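Local coordinates for phage related exonuclease (Haemophilus somnus 129PT, PDB 3K93), which is probably a phage-type nuclease that hydrolyses DNA from an end, using a metal-binding acidic site of the kind found in PD-(D/E)XK exonucleases, at residues A[108-113]-A[154-159]. Residues are numbered along the deposited sequence; the frame is centred on the assembly and turned at random.
Sequences LIIDTK and QIDFVL. With NA (sodium ion), chain B.
K113 lies against I155 and F157 of the parallel strand beside it. CB sits 3.8 Å from CD1 of the F157 ring, approaching obliquely. CG, anti to the carbonyl carbon (chi1 -51°), comes within 3.6 Å of I155 CG2, the same methyl that lies over one face of the F157 ring, toward its rim. The chain bends at chi2 (-70°) and then runs straight: CD passes near the sodium ion without binding it, CE lies 4.2 Å from I155 CG2, and NZ forms a salt bridge with D111 OD1, 2.9 Å away, its hydrogen bond weak, with Q140 of helix 137-148 accepting a further hydrogen bond. The sequence D111-T112-K113, with D100 ahead of it, fits the D-X(n)-D-X-K pattern of PD-(D/E)XK nucleases, consistent with the central sheet of that fold. D111 OD1 and the T112 carbonyl bind sodium with D100 and three waters, probably where a catalytic metal would sit. Backbone hydrogen bonds join the strands, among them D156 N to D111 O at 2.7 Å, its acceptor the carbonyl of the residue whose OD1 binds sodium. Across the sheet, on the side away from K113, I110 CG2 packs 3.7 Å from D156 OD2, which is salt-bridged to R79, while D156 OD1 is hydrogen-bonded to T191 OG1.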
ATOM      1  N   LEU A 108       7.879  37.290  -1.828  1.00 16.73           N
ATOM      2  CA  LEU A 108       8.162  35.936  -2.302  1.00 16.07           C
ATOM      3  C   LEU A 108       8.595  35.044  -1.162  1.00 15.34           C
ATOM      4  O   LEU A 108       9.465  35.453  -0.377  1.00 15.47           O
ATOM      5  CB  LEU A 108       9.289  35.964  -3.346  1.00 15.83           C
ATOM      6  CG  LEU A 108       9.919  34.652  -3.839  1.00 15.72           C
ATOM      7  CD1 LEU A 108       8.897  33.832  -4.583  1.00 13.70           C
ATOM      8  CD2 LEU A 108      11.136  34.988  -4.744  1.00 15.51           C
ATOM      9  N   ILE A 109       8.016  33.829  -1.110  1.00 14.10           N
ATOM     10  CA  ILE A 109       8.518  32.742  -0.276  1.00 13.65           C
ATOM     11  C   ILE A 109       9.231  31.730  -1.171  1.00 14.24           C
ATOM     12  O   ILE A 109       8.742  31.382  -2.235  1.00 13.53           O
ATOM     13  CB  ILE A 109       7.364  32.010   0.445  1.00 13.57           C
ATOM     14  CG1 ILE A 109       6.641  32.946   1.402  1.00 12.56           C
ATOM     15  CG2 ILE A 109       7.865  30.763   1.201  1.00 12.47           C
ATOM     16  CD1 ILE A 109       7.476  33.291   2.657  1.00 13.17           C
ATOM     17  N   ILE A 110      10.381  31.243  -0.724  1.00 14.56           N
ATOM     18  CA  ILE A 110      11.010  30.107  -1.361  1.00 14.64           C
ATOM     19  C   ILE A 110      11.074  28.992  -0.375  1.00 15.26           C
ATOM     20  O   ILE A 110      11.331  29.235   0.795  1.00 16.03           O
ATOM     21  CB  ILE A 110      12.413  30.420  -1.871  1.00 14.38           C
ATOM     22  CG1 ILE A 110      12.354  31.512  -2.930  1.00 13.88           C
ATOM     23  CG2 ILE A 110      13.031  29.162  -2.512  1.00 12.37           C
ATOM     24  CD1 ILE A 110      13.714  32.245  -3.148  1.00 15.92           C
ATOM     25  N   ASP A 111      10.816  27.783  -0.849  1.00 15.67           N
ATOM     26  CA  ASP A 111      10.932  26.577  -0.067  1.00 16.99           C
ATOM     27  C   ASP A 111      11.807  25.541  -0.819  1.00 16.77           C
ATOM     28  O   ASP A 111      11.588  25.267  -2.007  1.00 17.69           O
ATOM     29  CB  ASP A 111       9.545  25.977   0.203  1.00 17.26           C
ATOM     30  CG  ASP A 111       9.548  25.040   1.409  1.00 20.11           C
ATOM     31  OD1 ASP A 111       9.975  23.871   1.250  1.00 23.40           O
ATOM     32  OD2 ASP A 111       9.183  25.468   2.541  1.00 20.86           O
ATOM     33  N   THR A 112      12.789  24.981  -0.122  1.00 15.60           N
ATOM     34  CA  THR A 112      13.666  23.990  -0.685  1.00 14.98           C
ATOM     35  C   THR A 112      13.185  22.576  -0.288  1.00 15.73           C
ATOM     36  O   THR A 112      12.888  22.320   0.883  1.00 16.42           O
ATOM     37  CB  THR A 112      15.100  24.181  -0.174  1.00 14.75           C
ATOM     38  OG1 THR A 112      15.111  24.100   1.257  1.00 15.29           O
ATOM     39  CG2 THR A 112      15.693  25.511  -0.632  1.00 13.00           C
ATOM     40  N   LYS A 113      13.111  21.672  -1.257  1.00 15.28           N
ATOM     41  CA  LYS A 113      12.771  20.284  -1.019  1.00 15.20           C
ATOM     42  C   LYS A 113      13.942  19.438  -1.541  1.00 14.80           C
ATOM     43  O   LYS A 113      14.173  19.373  -2.748  1.00 12.74           O
ATOM     44  CB  LYS A 113      11.488  19.922  -1.775  1.00 15.63           C
ATOM     45  CG  LYS A 113      10.308  20.907  -1.509  1.00 16.76           C
ATOM     46  CD  LYS A 113       9.778  20.777  -0.104  1.00 15.31           C
ATOM     47  CE  LYS A 113       8.528  21.628   0.061  1.00 16.73           C
ATOM     48  NZ  LYS A 113       8.091  21.698   1.463  1.00 13.65           N
ATOM     49  N   GLN A 154       7.854  29.891  -4.528  1.00 10.85           N
ATOM     50  CA  GLN A 154       8.538  29.053  -5.455  1.00 11.05           C
ATOM     51  C   GLN A 154       9.110  27.874  -4.712  1.00 10.91           C
ATOM     52  O   GLN A 154       9.839  28.048  -3.760  1.00 10.89           O
ATOM     53  CB  GLN A 154       9.633  29.864  -6.165  1.00 11.82           C
ATOM     54  CG  GLN A 154       9.087  30.989  -7.032  1.00 11.24           C
ATOM     55  CD  GLN A 154      10.167  31.749  -7.698  1.00 13.90           C
ATOM     56  OE1 GLN A 154      11.250  31.230  -7.900  1.00 18.30           O
ATOM     57  NE2 GLN A 154       9.898  32.997  -8.042  1.00 11.43           N
ATOM     58  N   ILE A 155       8.754  26.671  -5.142  1.00 11.78           N
ATOM     59  CA  ILE A 155       9.221  25.445  -4.504  1.00 12.49           C
ATOM     60  C   ILE A 155      10.401  24.991  -5.329  1.00 13.44           C
ATOM     61  O   ILE A 155      10.249  24.672  -6.507  1.00 13.62           O
ATOM     62  CB  ILE A 155       8.140  24.353  -4.517  1.00 12.19           C
ATOM     63  CG1 ILE A 155       6.873  24.823  -3.817  1.00 12.14           C
ATOM     64  CG2 ILE A 155       8.643  23.075  -3.880  1.00 12.31           C
ATOM     65  CD1 ILE A 155       5.620  24.038  -4.232  1.00 11.33           C
ATOM     66  N   ASP A 156      11.579  25.012  -4.727  1.00 14.69           N
ATOM     67  CA  ASP A 156      12.816  24.530  -5.361  1.00 14.12           C
ATOM     68  C   ASP A 156      13.061  23.064  -4.958  1.00 14.54           C
ATOM     69  O   ASP A 156      13.529  22.782  -3.848  1.00 15.15           O
ATOM     70  CB  ASP A 156      14.001  25.370  -4.871  1.00 14.67           C
ATOM     71  CG  ASP A 156      14.114  26.739  -5.565  1.00 14.56           C
ATOM     72  OD1 ASP A 156      13.346  27.068  -6.511  1.00 11.87           O
ATOM     73  OD2 ASP A 156      15.031  27.477  -5.165  1.00 14.80           O
ATOM     74  N   PHE A 157      12.715  22.135  -5.843  1.00 14.51           N
ATOM     75  CA  PHE A 157      13.080  20.733  -5.701  1.00 13.52           C
ATOM     76  C   PHE A 157      14.548  20.647  -6.117  1.00 13.43           C
ATOM     77  O   PHE A 157      14.882  21.015  -7.238  1.00 11.99           O
ATOM     78  CB  PHE A 157      12.250  19.865  -6.630  1.00 13.45           C
ATOM     79  CG  PHE A 157      10.821  19.784  -6.244  1.00 13.45           C
ATOM     80  CD1 PHE A 157      10.419  18.932  -5.237  1.00 14.56           C
ATOM     81  CD2 PHE A 157       9.870  20.538  -6.885  1.00 13.80           C
ATOM     82  CE1 PHE A 157       9.094  18.852  -4.875  1.00 14.61           C
ATOM     83  CE2 PHE A 157       8.538  20.450  -6.524  1.00 13.95           C
ATOM     84  CZ  PHE A 157       8.156  19.627  -5.521  1.00 14.62           C
ATOM     85  N   VAL A 158      15.394  20.148  -5.198  1.00 13.02           N
ATOM     86  CA  VAL A 158      16.834  20.092  -5.389  0.50 12.36           C
ATOM     87  C   VAL A 158      17.387  18.708  -5.049  1.00 12.70           C
ATOM     88  O   VAL A 158      17.055  18.122  -3.996  1.00 13.31           O
ATOM     89  CB  VAL A 158      17.539  21.176  -4.563  0.50 12.45           C
ATOM     90  CG1 VAL A 158      17.223  22.551  -5.134  0.50 11.14           C
ATOM     91  CG2 VAL A 158      17.132  21.100  -3.109  0.50 11.78           C
ATOM     92  N   LEU A 159      18.203  18.165  -5.954  1.00 12.62           N
ATOM     93  CA  LEU A 159      18.849  16.857  -5.783  1.00 12.05           C
ATOM     94  C   LEU A 159      20.331  17.052  -5.560  1.00 12.23           C
ATOM     95  O   LEU A 159      21.058  17.508  -6.471  1.00 11.05           O
ATOM     96  CB  LEU A 159      18.648  15.963  -7.027  1.00 11.77           C
ATOM     97  CG  LEU A 159      19.289  14.580  -6.909  1.00 12.15           C
ATOM     98  CD1 LEU A 159      18.706  13.780  -5.717  1.00  8.53           C
ATOM     99  CD2 LEU A 159      19.201  13.762  -8.247  1.00  9.91           C
TER
HETATM  100 NA    NA B 223      11.710  22.955   2.883  1.00 34.38          NA
HETATM  101  O   HOH W   1       9.542  23.366   4.319  1.00 34.61           O
HETATM  102  O   HOH W   2      13.855  23.015   4.436  1.00 34.50           O
HETATM  103  O   HOH W   3      11.149  20.729   3.237  1.00 22.96           O